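Local coordinates for protein CymD (Pseudomonas putida, PDB 6Z34) that forms a FadL-family channel in the outer membrane that probably takes up monoaromatic hydrocarbons by lateral diffusion, at residues 30-36 / 223-227; 192-197 / 257-262; 212-218 / 246-252. All coordinates share one frame; numbering follows the deposited sequence.

In the fold
From the N terminus the chain first lays down the loop 30-36, which waits nearly 190 residues until strand 198-229 brings 223-227 against it: contact 1, joining the N-terminal region to the barrel wall. Meanwhile helix 188-193 leads into that same strand, and its end, 192-197, meets the end of strand 234-259 in contact 2. Between them, 212-218 and 246-252 pair in contact 3, halfway along the hairpin, so the loop that contact 2 closes encloses contact 3. Contact 1 crosses both others along the chain. Contacts 1 and 2 have centres 55 Å apart, on opposite sides of the chain's centre; contact 3 lies 29 Å, centre to centre, from each.

Contact 1 (30-36 / 223-227)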
ATOM      1  N   MET A  30       5.543  13.193   2.032  1.00 44.65           N
ATOM      2  CA  MET A  30       4.528  13.294   0.987  1.00 52.03           C
ATOM      3  C   MET A  30       3.446  12.219   1.114  1.00 52.68           C
ATOM      4  O   MET A  30       2.266  12.455   0.811  1.00 44.49           O
ATOM      5  CB  MET A  30       5.196  13.167  -0.396  1.00 55.63           C
ATOM      6  CG  MET A  30       5.513  14.473  -1.050  1.00 64.87           C
ATOM      7  SD  MET A  30       6.269  14.397  -2.686  1.00 56.43           S
ATOM      8  CE  MET A  30       7.603  13.249  -2.449  1.00 45.72           C
ATOM      9  N   MET A  31       3.849  11.018   1.525  1.00 46.52           N
ATOM     10  CA  MET A  31       2.940   9.883   1.573  1.00 57.84           C
ATOM     11  C   MET A  31       2.572   9.498   2.992  1.00 53.01           C
ATOM     12  O   MET A  31       1.940   8.463   3.185  1.00 48.86           O
ATOM     13  CB  MET A  31       3.548   8.673   0.865  1.00 64.47           C
ATOM     14  CG  MET A  31       3.690   8.838  -0.645  1.00 72.86           C
ATOM     15  SD  MET A  31       2.109   8.992  -1.516  1.00 71.76           S
ATOM     16  CE  MET A  31       1.187   7.673  -0.778  1.00 60.65           C
ATOM     17  N   LEU A  32       2.976  10.282   3.992  1.00 40.10           N
ATOM     18  CA  LEU A  32       2.567   9.982   5.360  1.00 46.66           C
ATOM     19  C   LEU A  32       1.927  11.229   5.940  1.00 48.14           C
ATOM     20  O   LEU A  32       0.718  11.455   5.774  1.00 47.62           O
ATOM     21  CB  LEU A  32       3.741   9.508   6.216  1.00 43.35           C
ATOM     22  CG  LEU A  32       3.262   8.597   7.359  1.00 58.28           C
ATOM     23  CD1 LEU A  32       4.293   7.516   7.640  1.00 52.21           C
ATOM     24  CD2 LEU A  32       2.912   9.354   8.637  1.00 65.41           C
ATOM     25  N   ASN A  33       2.728  12.065   6.590  1.00 45.82           N
ATOM     26  CA  ASN A  33       2.241  13.368   7.033  1.00 45.38           C
ATOM     27  C   ASN A  33       3.045  14.421   6.290  1.00 47.57           C
ATOM     28  O   ASN A  33       4.209  14.698   6.643  1.00 43.54           O
ATOM     29  CB  ASN A  33       2.338  13.542   8.549  1.00 40.19           C
ATOM     30  CG  ASN A  33       1.780  14.899   9.025  1.00 53.61           C
ATOM     31  OD1 ASN A  33       1.190  15.672   8.240  1.00 47.63           O
ATOM     32  ND2 ASN A  33       1.960  15.190  10.315  1.00 53.32           N
ATOM     33  N   PRO A  34       2.483  15.009   5.237  1.00 48.16           N
ATOM     34  CA  PRO A  34       3.231  16.015   4.472  1.00 40.40           C
ATOM     35  C   PRO A  34       3.615  17.242   5.285  1.00 41.23           C
ATOM     36  O   PRO A  34       4.518  17.973   4.866  1.00 42.92           O
ATOM     37  CB  PRO A  34       2.274  16.369   3.321  1.00 45.21           C
ATOM     38  CG  PRO A  34       0.957  15.740   3.664  1.00 49.93           C
ATOM     39  CD  PRO A  34       1.222  14.616   4.587  1.00 50.33           C
ATOM     40  N   ALA A  35       2.998  17.482   6.448  1.00 44.58           N
ATOM     41  CA  ALA A  35       3.444  18.601   7.275  1.00 41.30           C
ATOM     42  C   ALA A  35       4.895  18.431   7.695  1.00 44.62           C
ATOM     43  O   ALA A  35       5.582  19.429   7.949  1.00 46.48           O
ATOM     44  CB  ALA A  35       2.554  18.760   8.512  1.00 43.55           C
ATOM     45  N   THR A  36       5.405  17.185   7.726  1.00 43.03           N
ATOM     46  CA  THR A  36       6.784  16.996   8.181  1.00 45.22           C
ATOM     47  C   THR A  36       7.808  17.488   7.167  1.00 53.97           C
ATOM     48  O   THR A  36       8.990  17.597   7.511  1.00 53.04           O
ATOM     49  CB  THR A  36       7.086  15.532   8.509  1.00 42.07           C
ATOM     50  OG1 THR A  36       6.844  14.714   7.363  1.00 43.74           O
ATOM     51  CG2 THR A  36       6.250  15.040   9.750  1.00 42.10           C
ATOM     52  N   ARG A 223      -4.183  13.227   1.432  1.00 44.50           N
ATOM     53  CA  ARG A 223      -4.034  13.312   2.876  1.00 42.53           C
ATOM     54  C   ARG A 223      -3.908  14.771   3.294  1.00 51.73           C
ATOM     55  O   ARG A 223      -3.529  15.633   2.500  1.00 57.96           O
ATOM     56  CB  ARG A 223      -2.821  12.499   3.357  1.00 41.80           C
ATOM     57  CG  ARG A 223      -1.482  12.865   2.721  1.00 41.89           C
ATOM     58  CD  ARG A 223      -0.540  11.686   2.741  1.00 42.74           C
ATOM     59  NE  ARG A 223      -1.193  10.599   2.041  1.00 53.20           N
ATOM     60  CZ  ARG A 223      -1.127  10.445   0.728  1.00 58.38           C
ATOM     61  NH1 ARG A 223      -0.400  11.296   0.009  1.00 45.07           N
ATOM     62  NH2 ARG A 223      -1.803   9.463   0.142  1.00 51.37           N
ATOM     63  N   LEU A 224      -4.237  15.030   4.563  1.00 50.53           N
ATOM     64  CA  LEU A 224      -4.241  16.362   5.157  1.00 45.58           C
ATOM     65  C   LEU A 224      -3.753  16.229   6.594  1.00 57.61           C
ATOM     66  O   LEU A 224      -4.394  15.548   7.398  1.00 56.63           O
ATOM     67  CB  LEU A 224      -5.643  16.980   5.128  1.00 42.50           C
ATOM     68  CG  LEU A 224      -5.732  18.371   5.781  1.00 49.37           C
ATOM     69  CD1 LEU A 224      -4.743  19.406   5.139  1.00 54.30           C
ATOM     70  CD2 LEU A 224      -7.165  18.892   5.778  1.00 42.00           C
ATOM     71  N   GLY A 225      -2.617  16.858   6.925  1.00 47.74           N
ATOM     72  CA  GLY A 225      -1.998  16.654   8.218  1.00 45.37           C
ATOM     73  C   GLY A 225      -1.438  17.940   8.791  1.00 53.03           C
ATOM     74  O   GLY A 225      -1.414  18.976   8.132  1.00 52.62           O
ATOM     75  N   LEU A 226      -0.989  17.852  10.043  1.00 57.52           N
ATOM     76  CA  LEU A 226      -0.321  18.971  10.700  1.00 54.37           C
ATOM     77  C   LEU A 226       0.702  18.435  11.693  1.00 48.79           C
ATOM     78  O   LEU A 226       0.664  17.266  12.078  1.00 49.15           O
ATOM     79  CB  LEU A 226      -1.306  19.915  11.403  1.00 48.39           C
ATOM     80  CG  LEU A 226      -2.101  19.373  12.598  1.00 59.93           C
ATOM     81  CD1 LEU A 226      -1.373  19.574  13.914  1.00 69.30           C
ATOM     82  CD2 LEU A 226      -3.471  20.014  12.674  1.00 55.65           C
ATOM     83  N   THR A 227       1.656  19.295  12.067  1.00 47.23           N
ATOM     84  CA  THR A 227       2.539  19.015  13.191  1.00 48.68           C
ATOM     85  C   THR A 227       2.545  20.220  14.112  1.00 48.99           C
ATOM     86  O   THR A 227       2.340  21.357  13.678  1.00 56.77           O
ATOM     87  CB  THR A 227       3.973  18.679  12.771  1.00 45.66           C
ATOM     88  OG1 THR A 227       4.595  19.830  12.205  1.00 48.40           O
ATOM     89  CG2 THR A 227       3.985  17.580  11.754  1.00 51.14           C
TER
HETATM   90  O   HOH W   1       6.533  19.770  10.777  1.00 48.36           O
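Arg223 turns one face of its guanidinium to Met31, whose CE covers it, 3.6 Å from Arg223 NH2; the bends at chi2 and chi3 of the methionine bring its end back to that face. Leu32 O lies at the guanidinium edge, near its plane. From an oblique direction, Met30 O takes a weak bond from Arg223 NH1 at 3.0 Å. Stronger partners hold the group from the barrel wall: Asp158 in a salt bridge to NH2 and Asn241 OD1 at NE. Nearer the backbone, Arg223 CG packs 3.7 Å from Pro34 CD. A chi1 of -178° sends the Asn33 amide across to the strand, where Asn33 ND2 bonds Leu226 O at 3.0 Å, near the amide plane though 62° above the carbonyl plane of Leu226; ND2 also serves Ala21 O. Asn33 OD1 accepts from Ala35 N in an Asx turn and presses 3.3 Å from Gly225 CA, where any CB would collide with it. Ala35 CB then rests on Leu226 CA at 3.6 Å. The loop probably forms part of the N-terminal plug, as in other FadL channels, and strand 198-229 receives it between strands 151-171 and 234-259, with Ser142 of strand 131-146 touching Met30 and Pro34.

Contact 2 (192-197 / 257-262); sequences LLSVPE and AVSAVA
Ser259 OG gives its proton to Pro196 O across 2.6 Å, and this short bond is the firm point between the turn after helix 188-193 and the end of strand 234-259. Rotated to a chi1 of 160°, the hydroxyl also faces its own loop, where Ser259 OG accepts from Ala262 N at 2.8 Å in a nearly straight bond (171°), plus a weak one from Val261 N. That is an ST motif. Val195 fills in beside it: Val195 CG1 touches Ser259 CB at 4.1 Å and Ala262 CB at 4.2 Å, while its CG2 leans toward the buried Ala257. Leu192 CD1 completes this packed part, 4.1 Å from Ala257 CB. The open side is formed by Pro196, Glu197, Ala260 and Val261, all on the surface. Here Pro196 CB and Val261 CG1 are 4.4 Å apart. Glu197 CB lies 3.9 Å from Ser259 OG and also near Val261 CB, while its bent chain leads the carboxylate away. The chemistry implies a division of labour: one hydroxyl, donating to Pro196 O while accepting from its own turn, sets the position of the loop 259-262 against Pro196, and the aliphatic van der Waals contacts add shape but no direction.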
ATOM      1  N   LEU A 192     -22.847 -22.718 -19.297  1.00 90.75           N
ATOM      2  CA  LEU A 192     -21.741 -23.300 -18.549  1.00 85.59           C
ATOM      3  C   LEU A 192     -22.183 -24.501 -17.719  1.00 98.07           C
ATOM      4  O   LEU A 192     -21.510 -25.540 -17.714  1.00101.97           O
ATOM      5  CB  LEU A 192     -21.098 -22.232 -17.670  1.00 85.54           C
ATOM      6  CG  LEU A 192     -19.872 -22.689 -16.898  1.00 86.50           C
ATOM      7  CD1 LEU A 192     -18.648 -21.873 -17.302  1.00 74.56           C
ATOM      8  CD2 LEU A 192     -20.172 -22.526 -15.432  1.00 95.25           C
ATOM      9  N   LEU A 193     -23.320 -24.396 -17.030  1.00101.18           N
ATOM     10  CA  LEU A 193     -23.834 -25.546 -16.294  1.00100.17           C
ATOM     11  C   LEU A 193     -24.140 -26.729 -17.206  1.00 97.56           C
ATOM     12  O   LEU A 193     -24.282 -27.858 -16.714  1.00 89.50           O
ATOM     13  CB  LEU A 193     -25.090 -25.162 -15.513  1.00100.52           C
ATOM     14  CG  LEU A 193     -25.010 -23.961 -14.572  1.00 99.87           C
ATOM     15  CD1 LEU A 193     -26.301 -23.856 -13.790  1.00104.61           C
ATOM     16  CD2 LEU A 193     -23.814 -24.061 -13.638  1.00 92.16           C
ATOM     17  N   SER A 194     -24.250 -26.499 -18.517  1.00 95.57           N
ATOM     18  CA  SER A 194     -24.508 -27.564 -19.476  1.00 93.10           C
ATOM     19  C   SER A 194     -23.230 -28.073 -20.140  1.00 92.42           C
ATOM     20  O   SER A 194     -23.304 -28.850 -21.100  1.00 87.25           O
ATOM     21  CB  SER A 194     -25.522 -27.094 -20.529  1.00 90.41           C
ATOM     22  OG  SER A 194     -25.027 -26.022 -21.311  1.00 92.71           O
ATOM     23  N   VAL A 195     -22.067 -27.648 -19.659  1.00 93.87           N
ATOM     24  CA  VAL A 195     -20.813 -28.321 -20.018  1.00 82.01           C
ATOM     25  C   VAL A 195     -20.777 -29.692 -19.345  1.00 83.71           C
ATOM     26  O   VAL A 195     -20.899 -29.771 -18.108  1.00 84.18           O
ATOM     27  CB  VAL A 195     -19.614 -27.471 -19.590  1.00 73.68           C
ATOM     28  CG1 VAL A 195     -18.322 -28.209 -19.885  1.00 78.69           C
ATOM     29  CG2 VAL A 195     -19.632 -26.109 -20.278  1.00 72.53           C
ATOM     30  N   PRO A 196     -20.615 -30.788 -20.090  1.00 81.59           N
ATOM     31  CA  PRO A 196     -20.659 -32.117 -19.463  1.00 83.06           C
ATOM     32  C   PRO A 196     -19.568 -32.284 -18.417  1.00 80.92           C
ATOM     33  O   PRO A 196     -18.419 -31.880 -18.620  1.00 67.54           O
ATOM     34  CB  PRO A 196     -20.451 -33.080 -20.641  1.00 86.46           C
ATOM     35  CG  PRO A 196     -20.710 -32.274 -21.861  1.00 86.74           C
ATOM     36  CD  PRO A 196     -20.323 -30.873 -21.527  1.00 80.13           C
ATOM     37  N   GLU A 197     -19.953 -32.889 -17.289  1.00 81.26           N
ATOM     38  CA  GLU A 197     -19.049 -33.194 -16.179  1.00 82.14           C
ATOM     39  C   GLU A 197     -18.359 -31.941 -15.641  1.00 78.36           C
ATOM     40  O   GLU A 197     -17.233 -32.008 -15.138  1.00 86.83           O
ATOM     41  CB  GLU A 197     -18.012 -34.245 -16.594  1.00 85.13           C
ATOM     42  CG  GLU A 197     -17.404 -35.041 -15.447  1.00 96.10           C
ATOM     43  CD  GLU A 197     -18.326 -36.123 -14.912  1.00108.60           C
ATOM     44  OE1 GLU A 197     -18.111 -36.561 -13.762  1.00113.78           O
ATOM     45  OE2 GLU A 197     -19.263 -36.534 -15.628  1.00110.37           O
ATOM     46  N   ALA A 257     -13.758 -23.156 -18.515  1.00 63.04           N
ATOM     47  CA  ALA A 257     -14.600 -24.209 -17.964  1.00 61.45           C
ATOM     48  C   ALA A 257     -13.796 -25.499 -17.914  1.00 63.74           C
ATOM     49  O   ALA A 257     -13.248 -25.929 -18.931  1.00 65.00           O
ATOM     50  CB  ALA A 257     -15.852 -24.398 -18.820  1.00 63.88           C
ATOM     51  N   VAL A 258     -13.711 -26.110 -16.737  1.00 63.10           N
ATOM     52  CA  VAL A 258     -12.890 -27.298 -16.530  1.00 64.24           C
ATOM     53  C   VAL A 258     -13.793 -28.524 -16.494  1.00 68.07           C
ATOM     54  O   VAL A 258     -14.772 -28.569 -15.736  1.00 67.87           O
ATOM     55  CB  VAL A 258     -12.051 -27.182 -15.251  1.00 63.79           C
ATOM     56  CG1 VAL A 258     -11.082 -28.340 -15.156  1.00 66.62           C
ATOM     57  CG2 VAL A 258     -11.288 -25.877 -15.268  1.00 57.53           C
ATOM     58  N   SER A 259     -13.461 -29.520 -17.312  1.00 66.24           N
ATOM     59  CA  SER A 259     -14.230 -30.755 -17.382  1.00 62.84           C
ATOM     60  C   SER A 259     -13.292 -31.903 -17.715  1.00 66.64           C
ATOM     61  O   SER A 259     -12.423 -31.769 -18.584  1.00 69.90           O
ATOM     62  CB  SER A 259     -15.345 -30.661 -18.428  1.00 63.78           C
ATOM     63  OG  SER A 259     -15.788 -31.957 -18.820  1.00 70.68           O
ATOM     64  N   ALA A 260     -13.451 -33.019 -17.000  1.00 71.56           N
ATOM     65  CA  ALA A 260     -12.670 -34.209 -17.313  1.00 84.27           C
ATOM     66  C   ALA A 260     -13.020 -34.755 -18.687  1.00 96.71           C
ATOM     67  O   ALA A 260     -12.162 -35.327 -19.369  1.00106.21           O
ATOM     68  CB  ALA A 260     -12.896 -35.291 -16.254  1.00 84.93           C
ATOM     69  N   VAL A 261     -14.268 -34.588 -19.105  1.00 94.56           N
ATOM     70  CA  VAL A 261     -14.744 -35.141 -20.365  1.00 84.77           C
ATOM     71  C   VAL A 261     -14.560 -34.157 -21.510  1.00 83.15           C
ATOM     72  O   VAL A 261     -14.067 -34.519 -22.578  1.00 90.43           O
ATOM     73  CB  VAL A 261     -16.217 -35.554 -20.202  1.00 88.19           C
ATOM     74  CG1 VAL A 261     -16.931 -35.530 -21.539  1.00 97.49           C
ATOM     75  CG2 VAL A 261     -16.297 -36.916 -19.550  1.00 89.85           C
ATOM     76  N   ALA A 262     -14.919 -32.894 -21.295  1.00 76.73           N
ATOM     77  CA  ALA A 262     -14.979 -31.899 -22.355  1.00 73.07           C
ATOM     78  C   ALA A 262     -13.728 -31.028 -22.444  1.00 67.91           C
ATOM     79  O   ALA A 262     -13.710 -30.073 -23.226  1.00 66.01           O
ATOM     80  CB  ALA A 262     -16.210 -31.015 -22.165  1.00 65.57           C
TER

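Contact 3 (212-218 / 246-252); sequences GGGVDSW and VGDLSGN
Val215 lays its two methyls over the opposite strand: Val215 CG1 comes down on the peptide between Ser250 and Gly251, 3.4 Å from Gly251 N, while Val215 CG2 meets Leu249 CB at 3.7 Å, the two side chains crossing at about a right angle. Opposite the valine, Gly251 is bare, and it has to be, since a CB there would run into Gly214 O and Val215 CA. The strands therefore close to 4.2 Å between Val215 CA and Gly251 CA, a non-hydrogen-bonded pair. On either side of it lie the hydrogen-bonded pairs Gly214 with Asn252 and Asp216 with Ser250, each using both of its backbone bonds. Asp216 and Ser250 share a face of the sheet; Asp216 OD1 comes within 3.3 Å of Ser250 O, two acceptors, and the bond is made by OD2, which accepts from Trp161 NE1 of strand 151-171. Beyond Asp216 regular pairing stops, and Trp218 O and Val246 O confront each other as two acceptors. Here Ser217 takes over. A chi1 of -176° swings Ser217 OG away from its own N to donate to Val246 O over 2.6 Å, tilted 29° from the carbonyl plane, while Ser217 CB leans on Leu249 CG at 3.6 Å. An alanine here removes the hydroxyl, and Val246 O would probably face Trp218 O without this donor's compensation, with 246-248 less firmly tied to the strand. Leu249 and Val246 both touch Thr162 of strand 151-171, and Leu249 also meets Leu273 of strand 265-273. What results is an antiparallel hairpin, strands 198-229 and 234-259, whose ladder is interrupted by the irregular segment 246-248 and bridged there by a side chain, within the up-and-down meander of an outer-membrane beta barrel of the FadL family.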
ATOM      1  N   GLY A 212      -2.277  -8.481 -22.253  1.00 82.49           N
ATOM      2  CA  GLY A 212      -3.411  -7.641 -21.945  1.00 84.07           C
ATOM      3  C   GLY A 212      -4.312  -8.148 -20.841  1.00 84.81           C
ATOM      4  O   GLY A 212      -5.328  -7.500 -20.551  1.00 89.18           O
ATOM      5  N   GLY A 213      -3.985  -9.282 -20.217  1.00 72.93           N
ATOM      6  CA  GLY A 213      -4.790  -9.779 -19.116  1.00 74.80           C
ATOM      7  C   GLY A 213      -4.551  -8.998 -17.835  1.00 72.86           C
ATOM      8  O   GLY A 213      -3.440  -8.563 -17.536  1.00 77.65           O
ATOM      9  N   GLY A 214      -5.615  -8.826 -17.067  1.00 67.42           N
ATOM     10  CA  GLY A 214      -5.610  -7.955 -15.912  1.00 56.88           C
ATOM     11  C   GLY A 214      -6.526  -6.760 -16.112  1.00 57.10           C
ATOM     12  O   GLY A 214      -7.131  -6.562 -17.168  1.00 53.73           O
ATOM     13  N   VAL A 215      -6.662  -5.974 -15.044  1.00 54.61           N
ATOM     14  CA  VAL A 215      -7.498  -4.783 -15.084  1.00 52.40           C
ATOM     15  C   VAL A 215      -6.762  -3.675 -14.355  1.00 54.78           C
ATOM     16  O   VAL A 215      -5.832  -3.915 -13.578  1.00 52.53           O
ATOM     17  CB  VAL A 215      -8.908  -5.004 -14.480  1.00 60.11           C
ATOM     18  CG1 VAL A 215      -9.749  -6.038 -15.338  1.00 56.57           C
ATOM     19  CG2 VAL A 215      -8.821  -5.439 -13.033  1.00 54.63           C
ATOM     20  N   ASP A 216      -7.185  -2.447 -14.628  1.00 56.98           N
ATOM     21  CA  ASP A 216      -6.459  -1.284 -14.155  1.00 59.31           C
ATOM     22  C   ASP A 216      -7.375  -0.083 -14.243  1.00 58.06           C
ATOM     23  O   ASP A 216      -8.379  -0.100 -14.962  1.00 52.35           O
ATOM     24  CB  ASP A 216      -5.219  -1.037 -14.995  1.00 60.48           C
ATOM     25  CG  ASP A 216      -5.554  -0.366 -16.303  1.00 76.52           C
ATOM     26  OD1 ASP A 216      -6.159  -1.033 -17.162  1.00 85.43           O
ATOM     27  OD2 ASP A 216      -5.222   0.821 -16.482  1.00 82.79           O
ATOM     28  N   SER A 217      -6.954   0.992 -13.571  1.00 55.19           N
ATOM     29  CA  SER A 217      -7.776   2.171 -13.368  1.00 49.26           C
ATOM     30  C   SER A 217      -6.928   3.280 -12.750  1.00 59.43           C
ATOM     31  O   SER A 217      -6.080   3.012 -11.895  1.00 49.34           O
ATOM     32  CB  SER A 217      -8.942   1.833 -12.438  1.00 58.83           C
ATOM     33  OG  SER A 217      -9.815   2.920 -12.295  1.00 69.63           O
ATOM     34  N   TRP A 218      -7.163   4.509 -13.204  1.00 40.18           N
ATOM     35  CA  TRP A 218      -6.689   5.719 -12.572  1.00 50.66           C
ATOM     36  C   TRP A 218      -7.713   6.171 -11.548  1.00 53.75           C
ATOM     37  O   TRP A 218      -8.916   5.989 -11.730  1.00 60.91           O
ATOM     38  CB  TRP A 218      -6.453   6.815 -13.617  1.00 52.19           C
ATOM     39  CG  TRP A 218      -5.160   6.614 -14.340  1.00 52.57           C
ATOM     40  CD1 TRP A 218      -4.983   6.047 -15.567  1.00 51.05           C
ATOM     41  CD2 TRP A 218      -3.856   6.919 -13.845  1.00 46.86           C
ATOM     42  NE1 TRP A 218      -3.641   5.996 -15.876  1.00 55.67           N
ATOM     43  CE2 TRP A 218      -2.930   6.537 -14.835  1.00 60.38           C
ATOM     44  CE3 TRP A 218      -3.380   7.501 -12.667  1.00 50.96           C
ATOM     45  CZ2 TRP A 218      -1.552   6.726 -14.685  1.00 57.64           C
ATOM     46  CZ3 TRP A 218      -2.013   7.676 -12.514  1.00 53.35           C
ATOM     47  CH2 TRP A 218      -1.115   7.290 -13.517  1.00 52.85           C
ATOM     48  N   VAL A 246     -10.729   4.604  -6.508  1.00 70.83           N
ATOM     49  CA  VAL A 246      -9.996   4.094  -7.669  1.00 74.97           C
ATOM     50  C   VAL A 246     -10.873   3.993  -8.914  1.00 64.65           C
ATOM     51  O   VAL A 246     -10.352   4.075 -10.032  1.00 69.95           O
ATOM     52  CB  VAL A 246      -9.331   2.727  -7.413  1.00 70.85           C
ATOM     53  CG1 VAL A 246      -8.654   2.680  -6.042  1.00 71.55           C
ATOM     54  CG2 VAL A 246     -10.297   1.630  -7.589  1.00 68.51           C
ATOM     55  N   GLY A 247     -12.179   3.842  -8.774  1.00 60.68           N
ATOM     56  CA  GLY A 247     -13.033   3.735  -9.948  1.00 81.63           C
ATOM     57  C   GLY A 247     -12.900   2.401 -10.684  1.00 80.35           C
ATOM     58  O   GLY A 247     -12.093   1.535 -10.347  1.00 76.48           O
ATOM     59  N   ASP A 248     -13.715   2.261 -11.732  1.00 73.40           N
ATOM     60  CA  ASP A 248     -13.918   0.970 -12.389  1.00 70.76           C
ATOM     61  C   ASP A 248     -12.633   0.459 -13.043  1.00 65.16           C
ATOM     62  O   ASP A 248     -12.126   1.064 -13.991  1.00 58.11           O
ATOM     63  CB  ASP A 248     -15.022   1.082 -13.438  1.00 75.64           C
ATOM     64  CG  ASP A 248     -16.357   1.477 -12.848  1.00 87.33           C
ATOM     65  OD1 ASP A 248     -16.601   1.190 -11.657  1.00 91.95           O
ATOM     66  OD2 ASP A 248     -17.168   2.072 -13.589  1.00 93.59           O
ATOM     67  N   LEU A 249     -12.136  -0.681 -12.569  1.00 65.71           N
ATOM     68  CA  LEU A 249     -10.988  -1.352 -13.172  1.00 72.62           C
ATOM     69  C   LEU A 249     -11.450  -2.224 -14.341  1.00 77.14           C
ATOM     70  O   LEU A 249     -12.282  -3.123 -14.160  1.00 87.91           O
ATOM     71  CB  LEU A 249     -10.242  -2.190 -12.132  1.00 70.15           C
ATOM     72  CG  LEU A 249      -9.636  -1.405 -10.954  1.00 66.95           C
ATOM     73  CD1 LEU A 249     -10.631  -1.205  -9.828  1.00 64.82           C
ATOM     74  CD2 LEU A 249      -8.373  -2.066 -10.429  1.00 64.86           C
ATOM     75  N   SER A 250     -10.908  -1.967 -15.535  1.00 66.01           N
ATOM     76  CA  SER A 250     -11.297  -2.703 -16.730  1.00 66.95           C
ATOM     77  C   SER A 250     -10.069  -3.300 -17.407  1.00 66.36           C
ATOM     78  O   SER A 250      -8.934  -2.865 -17.191  1.00 67.31           O
ATOM     79  CB  SER A 250     -12.068  -1.824 -17.726  1.00 71.83           C
ATOM     80  OG  SER A 250     -11.407  -0.601 -17.956  1.00 92.35           O
ATOM     81  N   GLY A 251     -10.319  -4.317 -18.227  1.00 63.08           N
ATOM     82  CA  GLY A 251      -9.254  -5.063 -18.877  1.00 49.83           C
ATOM     83  C   GLY A 251      -9.789  -6.373 -19.447  1.00 60.07           C
ATOM     84  O   GLY A 251     -10.969  -6.490 -19.762  1.00 61.22           O
ATOM     85  N   ASN A 252      -8.887  -7.348 -19.563  1.00 62.50           N
ATOM     86  CA  ASN A 252      -9.163  -8.618 -20.219  1.00 60.74           C
ATOM     87  C   ASN A 252      -8.963  -9.771 -19.252  1.00 61.58           C
ATOM     88  O   ASN A 252      -8.166  -9.691 -18.313  1.00 65.25           O
ATOM     89  CB  ASN A 252      -8.258  -8.836 -21.435  1.00 54.02           C
ATOM     90  CG  ASN A 252      -8.424  -7.762 -22.462  1.00 74.76           C
ATOM     91  OD1 ASN A 252      -9.520  -7.229 -22.642  1.00 84.56           O
ATOM     92  ND2 ASN A 252      -7.338  -7.418 -23.138  1.00 87.99           N
TER